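Side-chain contacts in ABC-type transport system, molybdenum-specific extracellular solute-binding protein (Clostridium difficile, PDB 4KD5), which probably binds molybdate, and perhaps tungstate, outside the cell as the solute-binding component of an ABC importer: residues V6-S11 / V205-K210; S45-I50 / K68-E73; W156-N161 / N175-V180; V167-T172 / V181-E186. All blocks are in the same frame, centred on the assembly; numbering follows the deposited sequence.

Contact 1: residues V6-S11 / V205-K210; sequences VELNIS and VDAAKK. With FMT (formic acid), chain F.
Strand 6-11 passes the start of helix 205-215, the short segments 6-11 and 205-210 having an axis distance of 9.1 Å and a crossing angle of -65°, with Val-6 nearest Ala-207 and Leu-8 nearest Ala-208. Both Val-6 and Leu-8 point toward the helix. Val-6 reaches it with one branch: CG1 stands anti to the backbone N (chi1 176°) and touches Ala-207 CB at 3.8 Å. Leu-8 spreads its two methyls over the same turn. Its CD2 lies against Ala-207 CB at 3.9 Å and more loosely against Ala-208 CB at 4.3 Å, while CD1 reaches the backbone, 3.3 Å from Ala-207 O and 3.9 Å from Ala-208 CA. Ala-207 takes most of the contact from the helix side, and Ala-208 is met at its flank; the contact is small and apolar. A formate, probably from the crystallisation liquor, sits by the start of the helix, where Ala-207 N gives its O1 a weak hydrogen bond of 3.4 Å; Ala-207 CB also touches the formate carbon. The arrangement is an alpha/beta layer of the solute-binding fold, a late helix laid on the N-terminal strand. Ala-208 also meets Val-198 of strand 193-198, while Leu-8 packs on Val-34 and Leu-36 of strand 34-41, the parallel neighbour of strand 6-13.

Contact 2: residues S45-I50 / K68-E73; sequences SLQQQI and KVLDEE
Gln-47 lies against Val-69 and Leu-70, its extended chain bringing a different part to each. With CG anti to the backbone N (chi1 170°) and the chain extended beyond it, the side chain leaves its helix toward the other one. The aliphatic part does the packing at Leu-70, with Gln-47 CG 3.9 Å from Leu-70 CD2. The amide end runs on to Val-69 and crosses it at about a right angle; Gln-47 NE2 comes 3.2 Å from Val-69 CG1, an approach that is no polar bond. That nitrogen is held instead by Glu-51, one turn further along its own helix, whose OE2 accepts a hydrogen bond from it. Helices 43-52 and 65-72 are linked through strand 58-60, and their short segments run nearly parallel, 12° apart with axes 10.6 Å from each other, both on the same side of the mixed sheet and packed over strand 58-60. Deeper in, Ile-50 meets Leu-70 at about a right angle. Ile-50 CG2, placed anti to the backbone N, lies 4.0 Å from Leu-70 CD2, and Ile-50 CD1 lies 4.1 Å from Leu-70 CD1, so both methyls of the leucine are engaged by the same residue. Leu-70 and Ile-50 both rest on Phe-59 of strand 58-60. Ser-43, a predicted molybdate-binding residue, lies about 6 Å from Gln-47, side chain to side chain.

Contact 3: residues W156-N161 / N175-V180; sequences WVQSGN and NDKIKV
Gln-158 carries the whole contact, using its carbonyl for Asn-175 and its aliphatic carbons for Lys-177 and Ile-178. Asn-175 ND2 donates to Gln-158 OE1 over 3.0 Å, nearly straight at 174°. The nitrogen approaches from above the glutamine carbonyl plane, 45° out of it, whereas the acceptor lies in the plane of the asparagine amide; the two amide planes stand 78° apart. Further back along the same side chain, Gln-158 CG touches Ile-178 CG2 at 3.5 Å and Lys-177 CB at 3.6 Å, so the glutamine lies over the turn that leads into the strand. This is where the end of helix 150-159 meets the start of strand 178-183, on the outer part of one alpha/beta lobe of the solute-binding fold. What positions the asparagine is an Asx turn: Asn-175 OD1 accepts from Lys-177 N at 3.2 Å, which ties down the amide whose other end faces Gln-158. The lysine chain bends at chi2, and Lys-177 NZ forms a weak salt bridge with Asp-176 OD2 at 3.4 Å. Behind the contact, Ile-178 rests on Ile-92 of strand 82-94 and on Thr-172, while the backbone of Lys-177 is hydrogen-bonded to that of Ala-95. On the helix side, Gly-160 ends the helical run with positive phi before the chain goes on to strand 164-168.

Contact 4: residues V167-T172 / V181-E186; sequences VYFSDT and VEKTDE
Just past the end of strand 164-168 the chain makes a short 3-10 turn, and its first residue, Phe-169, meets Lys-183 at the end of strand 178-183. The turn follows directly on Tyr-168, a predicted molybdate-binding residue. The contact itself is a cation-pi pair on the surface. Lys-183 NZ stands 3.4 Å from the centroid of the Phe-169 ring and only 4° off the ring normal, almost exactly over the middle of the face. Its distances to the ring carbons are accordingly nearly even: Lys-183 NZ is 3.6 Å from Phe-169 CE2 and 3.8 Å from Phe-169 CD1. The methylene before it adds a CH-pi contact: Lys-183 CE lies 3.9 Å from the centroid of the Phe-169 ring, displaced toward the CD1-CE1 side. The lysine chain is extended beyond CG, which carries the ammonium far enough from its strand to arrive over the ring. Phe-169 has CG anti to its own N (chi1 -168°), which puts the ring where the ammonium arrives over its face. Both strands flank strand 82-94 as antiparallel neighbours in the mixed sheet, so the pair reaches across strand 82-94, and the lysine chain also touches Val-90 on it. A classic beta bulge, with Val-181 and Glu-182 both opposite Leu-91, interrupts the second strand just before the lysine. The 3-10 turn is fastened at Phe-169 O, which accepts from both Thr-172 N and Thr-172 OG1; the hydroxyl bond is 2.6 Å long and lies on a lone pair of the carbonyl.

Overall arrangement
From the N terminus, strand 6-11 opens contact 1, which closes only at helix 205-210 and so encloses the other three. Contact 2 is a short loop within it, helix to helix around strand 58-60, and it touches contact 1 where Leu-46 packs on Ser-11. Contacts 3 and 4 come later in series with contact 2 and cross each other: 156-161, 167-172, 175-180 and 181-186 alternate along the chain. They share strand 178-183 and meet where Val-180 packs on Phe-169. Contacts 1 and 2 lie across the chain's centre from contacts 3 and 4, one pair in each lobe of the two-lobed solute-binding fold.

Contact 1: residues V6-S11 / V205-K210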
loop_
_atom_site.group_PDB
_atom_site.type_symbol
_atom_site.label_atom_id
_atom_site.label_comp_id
_atom_site.label_asym_id
_atom_site.label_seq_id
_atom_site.Cartn_x
_atom_site.Cartn_y
_atom_site.Cartn_z
ATOM N N VAL A 6 3.289 5.772 10.373
ATOM C CA VAL A 6 3.556 6.560 9.174
ATOM C C VAL A 6 3.215 8.030 9.395
ATOM O O VAL A 6 2.178 8.352 9.976
ATOM C CB VAL A 6 2.756 6.029 7.966
ATOM C CG1 VAL A 6 2.965 6.917 6.759
ATOM C CG2 VAL A 6 3.176 4.613 7.636
ATOM N N GLU A 7 4.097 8.916 8.940
ATOM C CA GLU A 7 3.845 10.349 9.013
ATOM C C GLU A 7 3.695 10.928 7.611
ATOM O O GLU A 7 4.664 10.991 6.851
ATOM C CB GLU A 7 4.971 11.054 9.773
ATOM C CG GLU A 7 5.147 10.556 11.202
ATOM C CD GLU A 7 6.390 11.105 11.876
ATOM O OE1 GLU A 7 7.202 11.763 11.193
ATOM O OE2 GLU A 7 6.554 10.876 13.091
ATOM N N LEU A 8 2.475 11.339 7.271
ATOM C CA LEU A 8 2.199 11.925 5.962
ATOM C C LEU A 8 2.235 13.451 6.025
ATOM O O LEU A 8 1.647 14.062 6.926
ATOM C CB LEU A 8 0.840 11.463 5.428
ATOM C CG LEU A 8 0.654 9.989 5.077
ATOM C CD1 LEU A 8 -0.764 9.733 4.582
ATOM C CD2 LEU A 8 1.655 9.555 4.029
ATOM N N ASN A 9 2.936 14.063 5.077
ATOM C CA ASN A 9 2.921 15.511 4.946
ATOM C C ASN A 9 1.888 15.937 3.916
ATOM O O ASN A 9 2.004 15.601 2.734
ATOM C CB ASN A 9 4.308 16.028 4.553
ATOM C CG ASN A 9 5.268 16.064 5.721
ATOM O OD1 ASN A 9 4.990 16.681 6.750
ATOM N ND2 ASN A 9 6.401 15.388 5.575
ATOM N N ILE A 10 0.871 16.665 4.362
ATOM C CA ILE A 10 -0.139 17.180 3.444
ATOM C C ILE A 10 -0.044 18.701 3.326
ATOM O O ILE A 10 -0.040 19.412 4.333
ATOM C CB ILE A 10 -1.570 16.774 3.861
ATOM C CG1 ILE A 10 -1.791 15.280 3.648
ATOM C CG2 ILE A 10 -2.605 17.536 3.052
ATOM C CD1 ILE A 10 -1.296 14.414 4.770
ATOM N N SER A 11 0.050 19.193 2.095
ATOM C CA SER A 11 -0.024 20.628 1.838
ATOM C C SER A 11 -1.364 20.937 1.180
ATOM O O SER A 11 -1.733 20.301 0.191
ATOM C CB SER A 11 1.128 21.081 0.946
ATOM O OG SER A 11 1.214 20.290 -0.218
ATOM N N VAL A 205 3.936 6.552 -0.768
ATOM C CA VAL A 205 2.930 6.657 -1.819
ATOM C C VAL A 205 1.638 5.933 -1.456
ATOM O O VAL A 205 0.555 6.506 -1.540
ATOM C CB VAL A 205 3.476 6.167 -3.178
ATOM C CG1 VAL A 205 2.382 6.159 -4.228
ATOM C CG2 VAL A 205 4.614 7.048 -3.642
ATOM N N ASP A 206 1.760 4.682 -1.030
ATOM C CA ASP A 206 0.595 3.881 -0.658
ATOM C C ASP A 206 -0.184 4.438 0.536
ATOM O O ASP A 206 -1.411 4.512 0.500
ATOM C CB ASP A 206 0.994 2.422 -0.414
ATOM C CG ASP A 206 1.013 1.604 -1.694
ATOM O OD1 ASP A 206 2.082 1.515 -2.335
ATOM O OD2 ASP A 206 -0.048 1.053 -2.059
ATOM N N ALA A 207 0.523 4.839 1.587
ATOM C CA ALA A 207 -0.130 5.472 2.730
ATOM C C ALA A 207 -0.851 6.754 2.303
ATOM O O ALA A 207 -1.897 7.106 2.853
ATOM C CB ALA A 207 0.876 5.768 3.817
ATOM N N ALA A 208 -0.286 7.447 1.318
ATOM C CA ALA A 208 -0.887 8.669 0.793
ATOM C C ALA A 208 -2.124 8.363 -0.053
ATOM O O ALA A 208 -3.135 9.063 0.041
ATOM C CB ALA A 208 0.129 9.449 -0.013
ATOM N N LYS A 209 -2.031 7.334 -0.894
ATOM C CA LYS A 209 -3.164 6.902 -1.704
ATOM C C LYS A 209 -4.341 6.487 -0.830
ATOM O O LYS A 209 -5.496 6.753 -1.153
ATOM C CB LYS A 209 -2.765 5.735 -2.614
ATOM C CG LYS A 209 -1.760 6.067 -3.704
ATOM C CD LYS A 209 -1.766 4.980 -4.790
ATOM C CE LYS A 209 -0.641 5.186 -5.803
ATOM N NZ LYS A 209 -0.816 4.390 -7.057
ATOM N N LYS A 210 -4.036 5.820 0.277
ATOM C CA LYS A 210 -5.070 5.361 1.199
ATOM C C LYS A 210 -5.739 6.523 1.925
ATOM O O LYS A 210 -6.942 6.499 2.165
ATOM C CB LYS A 210 -4.497 4.363 2.210
ATOM C CG LYS A 210 -4.729 2.897 1.863
ATOM C CD LYS A 210 -4.113 2.511 0.526
ATOM C CE LYS A 210 -4.340 1.035 0.216
ATOM N NZ LYS A 210 -5.789 0.676 0.156
HETATM C C FMT F . 3.337 3.013 3.009
HETATM O O1 FMT F . 3.701 3.722 2.072
HETATM O O2 FMT F . 2.347 2.282 2.976
#

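Contact 2: residues S45-I50 / K68-E73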
loop_
_atom_site.group_PDB
_atom_site.type_symbol
_atom_site.label_atom_id
_atom_site.label_comp_id
_atom_site.label_asym_id
_atom_site.label_seq_id
_atom_site.Cartn_x
_atom_site.Cartn_y
_atom_site.Cartn_z
ATOM N N SER A 45 2.691 28.876 -4.462
ATOM C CA SER A 45 3.931 28.756 -3.703
ATOM C C SER A 45 4.155 27.322 -3.232
ATOM O O SER A 45 5.289 26.837 -3.189
ATOM C CB SER A 45 3.912 29.706 -2.509
ATOM O OG SER A 45 3.683 31.033 -2.933
ATOM N N LEU A 46 3.064 26.658 -2.866
ATOM C CA LEU A 46 3.100 25.246 -2.512
ATOM C C LEU A 46 3.617 24.422 -3.688
ATOM O O LEU A 46 4.359 23.458 -3.506
ATOM C CB LEU A 46 1.707 24.769 -2.090
ATOM C CG LEU A 46 1.091 25.465 -0.874
ATOM C CD1 LEU A 46 -0.335 24.995 -0.622
ATOM C CD2 LEU A 46 1.945 25.234 0.362
ATOM N N GLN A 47 3.224 24.818 -4.895
ATOM C CA GLN A 47 3.713 24.194 -6.122
ATOM C C GLN A 47 5.230 24.329 -6.236
ATOM O O GLN A 47 5.922 23.366 -6.573
ATOM C CB GLN A 47 3.038 24.836 -7.342
ATOM C CG GLN A 47 3.644 24.441 -8.682
ATOM C CD GLN A 47 3.196 25.343 -9.820
ATOM O OE1 GLN A 47 2.153 25.992 -9.741
ATOM N NE2 GLN A 47 3.989 25.391 -10.885
ATOM N N GLN A 48 5.736 25.523 -5.937
ATOM C CA GLN A 48 7.167 25.815 -6.018
ATOM C C GLN A 48 7.993 24.943 -5.073
ATOM O O GLN A 48 9.059 24.459 -5.447
ATOM C CB GLN A 48 7.420 27.301 -5.738
ATOM C CG GLN A 48 6.841 28.233 -6.792
ATOM C CD GLN A 48 6.409 29.574 -6.226
ATOM O OE1 GLN A 48 5.597 30.279 -6.827
ATOM N NE2 GLN A 48 6.950 29.933 -5.068
ATOM N N GLN A 49 7.497 24.742 -3.855
ATOM C CA GLN A 49 8.183 23.898 -2.878
ATOM C C GLN A 49 8.295 22.453 -3.353
ATOM O O GLN A 49 9.350 21.832 -3.233
ATOM C CB GLN A 49 7.476 23.956 -1.520
ATOM C CG GLN A 49 7.657 25.268 -0.783
ATOM C CD GLN A 49 9.115 25.606 -0.541
ATOM O OE1 GLN A 49 9.832 24.865 0.132
ATOM N NE2 GLN A 49 9.564 26.726 -1.100
ATOM N N ILE A 50 7.198 21.924 -3.884
ATOM C CA ILE A 50 7.186 20.585 -4.458
ATOM C C ILE A 50 8.175 20.511 -5.627
ATOM O O ILE A 50 8.832 19.491 -5.834
ATOM C CB ILE A 50 5.762 20.194 -4.916
ATOM C CG1 ILE A 50 4.813 20.176 -3.720
ATOM C CG2 ILE A 50 5.753 18.845 -5.610
ATOM C CD1 ILE A 50 3.376 19.873 -4.079
ATOM N N LYS A 68 -1.490 21.002 -13.277
ATOM C CA LYS A 68 -1.057 20.794 -14.654
ATOM C C LYS A 68 0.448 20.965 -14.838
ATOM O O LYS A 68 1.084 20.176 -15.533
ATOM C CB LYS A 68 -1.832 21.716 -15.605
ATOM C CG LYS A 68 -3.151 21.126 -16.091
ATOM C CD LYS A 68 -4.029 22.164 -16.781
ATOM C CE LYS A 68 -5.358 21.560 -17.213
ATOM N NZ LYS A 68 -6.267 22.567 -17.832
ATOM N N VAL A 69 1.009 21.996 -14.211
ATOM C CA VAL A 69 2.449 22.232 -14.264
ATOM C C VAL A 69 3.186 21.076 -13.602
ATOM O O VAL A 69 4.083 20.480 -14.196
ATOM C CB VAL A 69 2.839 23.533 -13.558
ATOM C CG1 VAL A 69 4.330 23.769 -13.678
ATOM C CG2 VAL A 69 2.072 24.704 -14.148
ATOM N N LEU A 70 2.794 20.768 -12.368
ATOM C CA LEU A 70 3.390 19.673 -11.609
ATOM C C LEU A 70 3.372 18.346 -12.364
ATOM O O LEU A 70 4.334 17.585 -12.305
ATOM C CB LEU A 70 2.700 19.521 -10.249
ATOM C CG LEU A 70 2.990 20.632 -9.239
ATOM C CD1 LEU A 70 2.202 20.437 -7.957
ATOM C CD2 LEU A 70 4.471 20.676 -8.943
ATOM N N ASP A 71 2.285 18.078 -13.082
ATOM C CA ASP A 71 2.170 16.838 -13.844
ATOM C C ASP A 71 3.032 16.898 -15.106
ATOM O O ASP A 71 3.587 15.889 -15.540
ATOM C CB ASP A 71 0.708 16.553 -14.196
ATOM C CG ASP A 71 0.476 15.111 -14.604
ATOM O OD1 ASP A 71 1.230 14.229 -14.135
ATOM O OD2 ASP A 71 -0.464 14.860 -15.388
ATOM N N GLU A 72 3.152 18.092 -15.682
ATOM C CA GLU A 72 4.028 18.320 -16.831
ATOM C C GLU A 72 5.485 18.054 -16.461
ATOM O O GLU A 72 6.260 17.542 -17.271
ATOM C CB GLU A 72 3.868 19.757 -17.348
ATOM C CG GLU A 72 5.030 20.259 -18.205
ATOM C CD GLU A 72 4.778 21.640 -18.790
ATOM O OE1 GLU A 72 4.335 22.535 -18.039
ATOM O OE2 GLU A 72 5.022 21.829 -20.002
ATOM N N GLU A 73 5.847 18.400 -15.230
ATOM C CA GLU A 73 7.204 18.198 -14.737
ATOM C C GLU A 73 7.333 16.838 -14.048
ATOM O O GLU A 73 8.365 16.531 -13.449
ATOM C CB GLU A 73 7.595 19.332 -13.783
ATOM C CG GLU A 73 7.489 20.732 -14.392
ATOM C CD GLU A 73 7.410 21.828 -13.338
ATOM O OE1 GLU A 73 7.067 21.513 -12.180
ATOM O OE2 GLU A 73 7.687 23.001 -13.668
#

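Contact 3: residues W156-N161 / N175-V180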
loop_
_atom_site.group_PDB
_atom_site.type_symbol
_atom_site.label_atom_id
_atom_site.label_comp_id
_atom_site.label_asym_id
_atom_site.label_seq_id
_atom_site.Cartn_x
_atom_site.Cartn_y
_atom_site.Cartn_z
ATOM N N TRP A 156 -19.713 43.822 4.716
ATOM C CA TRP A 156 -20.528 44.857 4.082
ATOM C C TRP A 156 -21.994 44.455 4.058
ATOM O O TRP A 156 -22.879 45.269 4.322
ATOM C CB TRP A 156 -20.059 45.093 2.642
ATOM C CG TRP A 156 -18.717 45.743 2.522
ATOM C CD1 TRP A 156 -17.930 46.197 3.539
ATOM C CD2 TRP A 156 -18.003 46.016 1.301
ATOM N NE1 TRP A 156 -16.771 46.735 3.028
ATOM C CE2 TRP A 156 -16.792 46.635 1.673
ATOM C CE3 TRP A 156 -18.277 45.798 -0.046
ATOM C CZ2 TRP A 156 -15.851 47.040 0.713
ATOM C CZ3 TRP A 156 -17.340 46.199 -0.987
ATOM C CH2 TRP A 156 -16.144 46.814 -0.602
ATOM N N VAL A 157 -22.236 43.189 3.730
ATOM C CA VAL A 157 -23.588 42.657 3.608
ATOM C C VAL A 157 -24.252 42.539 4.980
ATOM O O VAL A 157 -25.440 42.818 5.130
ATOM C CB VAL A 157 -23.574 41.298 2.883
ATOM C CG1 VAL A 157 -24.946 40.704 2.849
ATOM C CG2 VAL A 157 -23.050 41.462 1.463
ATOM N N GLN A 158 -23.469 42.138 5.976
ATOM C CA GLN A 158 -23.937 42.043 7.358
ATOM C C GLN A 158 -24.327 43.406 7.917
ATOM O O GLN A 158 -25.291 43.527 8.666
ATOM C CB GLN A 158 -22.843 41.439 8.245
ATOM C CG GLN A 158 -23.071 39.998 8.666
ATOM C CD GLN A 158 -21.879 39.411 9.403
ATOM O OE1 GLN A 158 -21.180 38.540 8.882
ATOM N NE2 GLN A 158 -21.642 39.885 10.622
ATOM N N SER A 159 -23.559 44.426 7.548
ATOM C CA SER A 159 -23.747 45.772 8.078
ATOM C C SER A 159 -24.741 46.577 7.250
ATOM O O SER A 159 -25.097 47.697 7.622
ATOM C CB SER A 159 -22.412 46.516 8.143
ATOM O OG SER A 159 -21.888 46.734 6.848
ATOM N N GLY A 160 -25.179 46.017 6.126
ATOM C CA GLY A 160 -26.174 46.672 5.294
ATOM C C GLY A 160 -25.596 47.639 4.281
ATOM O O GLY A 160 -26.329 48.216 3.474
ATOM N N ASN A 161 -24.279 47.822 4.325
ATOM C CA ASN A 161 -23.590 48.691 3.378
ATOM C C ASN A 161 -23.787 48.214 1.945
ATOM O O ASN A 161 -23.822 49.012 1.014
ATOM C CB ASN A 161 -22.101 48.771 3.710
ATOM C CG ASN A 161 -21.805 49.756 4.825
ATOM O OD1 ASN A 161 -22.031 49.470 6.003
ATOM N ND2 ASN A 161 -21.283 50.921 4.458
ATOM N N ASN A 175 -22.390 31.104 10.223
ATOM C CA ASN A 175 -22.789 32.518 10.246
ATOM C C ASN A 175 -24.294 32.719 10.028
ATOM O O ASN A 175 -24.797 32.584 8.907
ATOM C CB ASN A 175 -21.980 33.330 9.220
ATOM C CG ASN A 175 -22.046 34.836 9.467
ATOM O OD1 ASN A 175 -22.673 35.302 10.422
ATOM N ND2 ASN A 175 -21.382 35.601 8.608
ATOM N N ASP A 176 -25.004 33.045 11.106
ATOM C CA ASP A 176 -26.452 33.257 11.045
ATOM C C ASP A 176 -26.813 34.708 10.730
ATOM O O ASP A 176 -27.967 35.015 10.424
ATOM C CB ASP A 176 -27.112 32.834 12.359
ATOM C CG ASP A 176 -26.530 33.552 13.564
ATOM O OD1 ASP A 176 -25.288 33.643 13.665
ATOM O OD2 ASP A 176 -27.315 34.025 14.415
ATOM N N LYS A 177 -25.822 35.593 10.801
ATOM C CA LYS A 177 -26.044 37.017 10.559
ATOM C C LYS A 177 -26.368 37.279 9.094
ATOM O O LYS A 177 -27.080 38.226 8.764
ATOM C CB LYS A 177 -24.813 37.825 10.966
ATOM C CG LYS A 177 -24.285 37.510 12.355
ATOM C CD LYS A 177 -25.385 37.560 13.405
ATOM C CE LYS A 177 -24.855 37.144 14.775
ATOM N NZ LYS A 177 -25.956 36.881 15.748
ATOM N N ILE A 178 -25.831 36.433 8.220
ATOM C CA ILE A 178 -26.154 36.478 6.800
ATOM C C ILE A 178 -27.027 35.286 6.446
ATOM O O ILE A 178 -27.187 34.365 7.249
ATOM C CB ILE A 178 -24.895 36.428 5.920
ATOM C CG1 ILE A 178 -24.155 35.106 6.113
ATOM C CG2 ILE A 178 -23.977 37.593 6.221
ATOM C CD1 ILE A 178 -23.977 34.328 4.833
ATOM N N LYS A 179 -27.575 35.300 5.235
ATOM C CA LYS A 179 -28.370 34.185 4.739
ATOM C C LYS A 179 -28.076 33.954 3.257
ATOM O O LYS A 179 -27.800 34.904 2.520
ATOM C CB LYS A 179 -29.857 34.450 4.985
ATOM C CG LYS A 179 -30.715 34.527 3.736
ATOM C CD LYS A 179 -32.069 35.147 4.069
ATOM C CE LYS A 179 -32.959 35.226 2.838
ATOM N NZ LYS A 179 -34.238 35.943 3.112
ATOM N N VAL A 180 -28.107 32.694 2.827
ATOM C CA VAL A 180 -27.847 32.360 1.427
ATOM C C VAL A 180 -29.143 32.424 0.631
ATOM O O VAL A 180 -30.003 31.551 0.757
ATOM C CB VAL A 180 -27.207 30.967 1.288
ATOM C CG1 VAL A 180 -26.965 30.625 -0.173
ATOM C CG2 VAL A 180 -25.902 30.913 2.056
#

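Contact 4: residues V167-T172 / V181-E186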
loop_
_atom_site.group_PDB
_atom_site.type_symbol
_atom_site.label_atom_id
_atom_site.label_comp_id
_atom_site.label_asym_id
_atom_site.label_seq_id
_atom_site.Cartn_x
_atom_site.Cartn_y
_atom_site.Cartn_z
ATOM N N VAL A 167 -20.305 35.252 -2.990
ATOM C CA VAL A 167 -19.376 34.618 -2.068
ATOM C C VAL A 167 -19.425 33.096 -2.244
ATOM O O VAL A 167 -20.377 32.581 -2.823
ATOM C CB VAL A 167 -19.720 35.055 -0.624
ATOM C CG1 VAL A 167 -20.417 33.945 0.132
ATOM C CG2 VAL A 167 -18.487 35.519 0.113
ATOM N N TYR A 168 -18.397 32.382 -1.788
ATOM C CA TYR A 168 -18.441 30.917 -1.808
ATOM C C TYR A 168 -19.371 30.412 -0.707
ATOM O O TYR A 168 -19.506 31.057 0.329
ATOM C CB TYR A 168 -17.046 30.316 -1.616
ATOM C CG TYR A 168 -16.114 30.487 -2.790
ATOM C CD1 TYR A 168 -16.598 30.808 -4.048
ATOM C CD2 TYR A 168 -14.748 30.317 -2.640
ATOM C CE1 TYR A 168 -15.744 30.960 -5.122
ATOM C CE2 TYR A 168 -13.890 30.466 -3.704
ATOM C CZ TYR A 168 -14.395 30.789 -4.943
ATOM O OH TYR A 168 -13.546 30.938 -6.007
ATOM N N PHE A 169 -20.001 29.260 -0.912
ATOM C CA PHE A 169 -20.883 28.720 0.116
ATOM C C PHE A 169 -20.110 28.412 1.394
ATOM O O PHE A 169 -20.626 28.578 2.495
ATOM C CB PHE A 169 -21.599 27.470 -0.378
ATOM C CG PHE A 169 -22.718 27.031 0.516
ATOM C CD1 PHE A 169 -23.810 27.859 0.735
ATOM C CD2 PHE A 169 -22.685 25.792 1.134
ATOM C CE1 PHE A 169 -24.845 27.460 1.558
ATOM C CE2 PHE A 169 -23.721 25.386 1.960
ATOM C CZ PHE A 169 -24.802 26.222 2.172
ATOM N N SER A 170 -18.865 27.971 1.238
ATOM C CA SER A 170 -18.026 27.620 2.381
ATOM C C SER A 170 -17.679 28.829 3.247
ATOM O O SER A 170 -17.304 28.676 4.413
ATOM C CB SER A 170 -16.752 26.908 1.928
ATOM O OG SER A 170 -16.005 27.690 1.026
ATOM N N ASP A 171 -17.803 30.025 2.677
ATOM C CA ASP A 171 -17.567 31.256 3.424
ATOM C C ASP A 171 -18.793 31.655 4.241
ATOM O O ASP A 171 -18.745 32.607 5.017
ATOM C CB ASP A 171 -17.197 32.397 2.472
ATOM C CG ASP A 171 -15.902 32.145 1.721
ATOM O OD1 ASP A 171 -14.944 31.617 2.324
ATOM O OD2 ASP A 171 -15.844 32.493 0.522
ATOM N N THR A 172 -19.889 30.922 4.060
ATOM C CA THR A 172 -21.153 31.244 4.728
ATOM C C THR A 172 -21.431 30.399 5.964
ATOM O O THR A 172 -22.238 30.789 6.809
ATOM C CB THR A 172 -22.362 31.112 3.779
ATOM O OG1 THR A 172 -22.650 29.725 3.556
ATOM C CG2 THR A 172 -22.072 31.793 2.456
ATOM N N VAL A 181 -29.272 33.466 -0.186
ATOM C CA VAL A 181 -30.488 33.718 -0.952
ATOM C C VAL A 181 -30.704 32.689 -2.059
ATOM O O VAL A 181 -31.792 32.134 -2.213
ATOM C CB VAL A 181 -30.444 35.115 -1.588
ATOM C CG1 VAL A 181 -31.693 35.365 -2.392
ATOM C CG2 VAL A 181 -30.286 36.184 -0.522
ATOM N N GLU A 182 -29.654 32.447 -2.835
ATOM C CA GLU A 182 -29.727 31.526 -3.959
ATOM C C GLU A 182 -28.323 31.135 -4.399
ATOM O O GLU A 182 -27.391 31.938 -4.303
ATOM C CB GLU A 182 -30.482 32.174 -5.126
ATOM C CG GLU A 182 -30.811 31.220 -6.266
ATOM C CD GLU A 182 -31.540 31.901 -7.413
ATOM O OE1 GLU A 182 -31.509 31.359 -8.537
ATOM O OE2 GLU A 182 -32.149 32.970 -7.193
ATOM N N LYS A 183 -28.166 29.904 -4.873
ATOM C CA LYS A 183 -26.887 29.469 -5.414
ATOM C C LYS A 183 -26.894 29.664 -6.922
ATOM O O LYS A 183 -27.843 29.266 -7.595
ATOM C CB LYS A 183 -26.623 28.001 -5.069
ATOM C CG LYS A 183 -26.800 27.675 -3.590
ATOM C CD LYS A 183 -26.090 26.384 -3.196
ATOM C CE LYS A 183 -26.177 26.147 -1.694
ATOM N NZ LYS A 183 -25.317 25.015 -1.248
ATOM N N THR A 184 -25.841 30.284 -7.449
ATOM C CA THR A 184 -25.734 30.501 -8.888
ATOM C C THR A 184 -25.706 29.163 -9.609
ATOM O O THR A 184 -25.154 28.190 -9.094
ATOM C CB THR A 184 -24.488 31.336 -9.275
ATOM O OG1 THR A 184 -23.296 30.584 -9.026
ATOM C CG2 THR A 184 -24.448 32.636 -8.486
ATOM N N ASP A 185 -26.285 29.122 -10.794
ATOM C CA ASP A 185 -26.273 27.926 -11.600
ATOM C C ASP A 185 -24.839 27.597 -11.968
ATOM O O ASP A 185 -24.070 28.467 -12.332
ATOM C CB ASP A 185 -27.094 28.162 -12.862
ATOM C CG ASP A 185 -27.598 26.887 -13.476
ATOM O OD1 ASP A 185 -26.945 25.842 -13.312
ATOM O OD2 ASP A 185 -28.652 26.924 -14.134
ATOM N N GLU A 186 -24.489 26.328 -11.885
ATOM C CA GLU A 186 -23.131 25.886 -12.188
ATOM C C GLU A 186 -22.766 26.066 -13.661
ATOM O O GLU A 186 -21.594 26.232 -13.997
ATOM C CB GLU A 186 -22.946 24.425 -11.767
ATOM C CG GLU A 186 -23.065 24.181 -10.269
ATOM C CD GLU A 186 -21.811 23.559 -9.681
ATOM O OE1 GLU A 186 -21.829 23.194 -8.487
ATOM O OE2 GLU A 186 -20.807 23.440 -10.415
#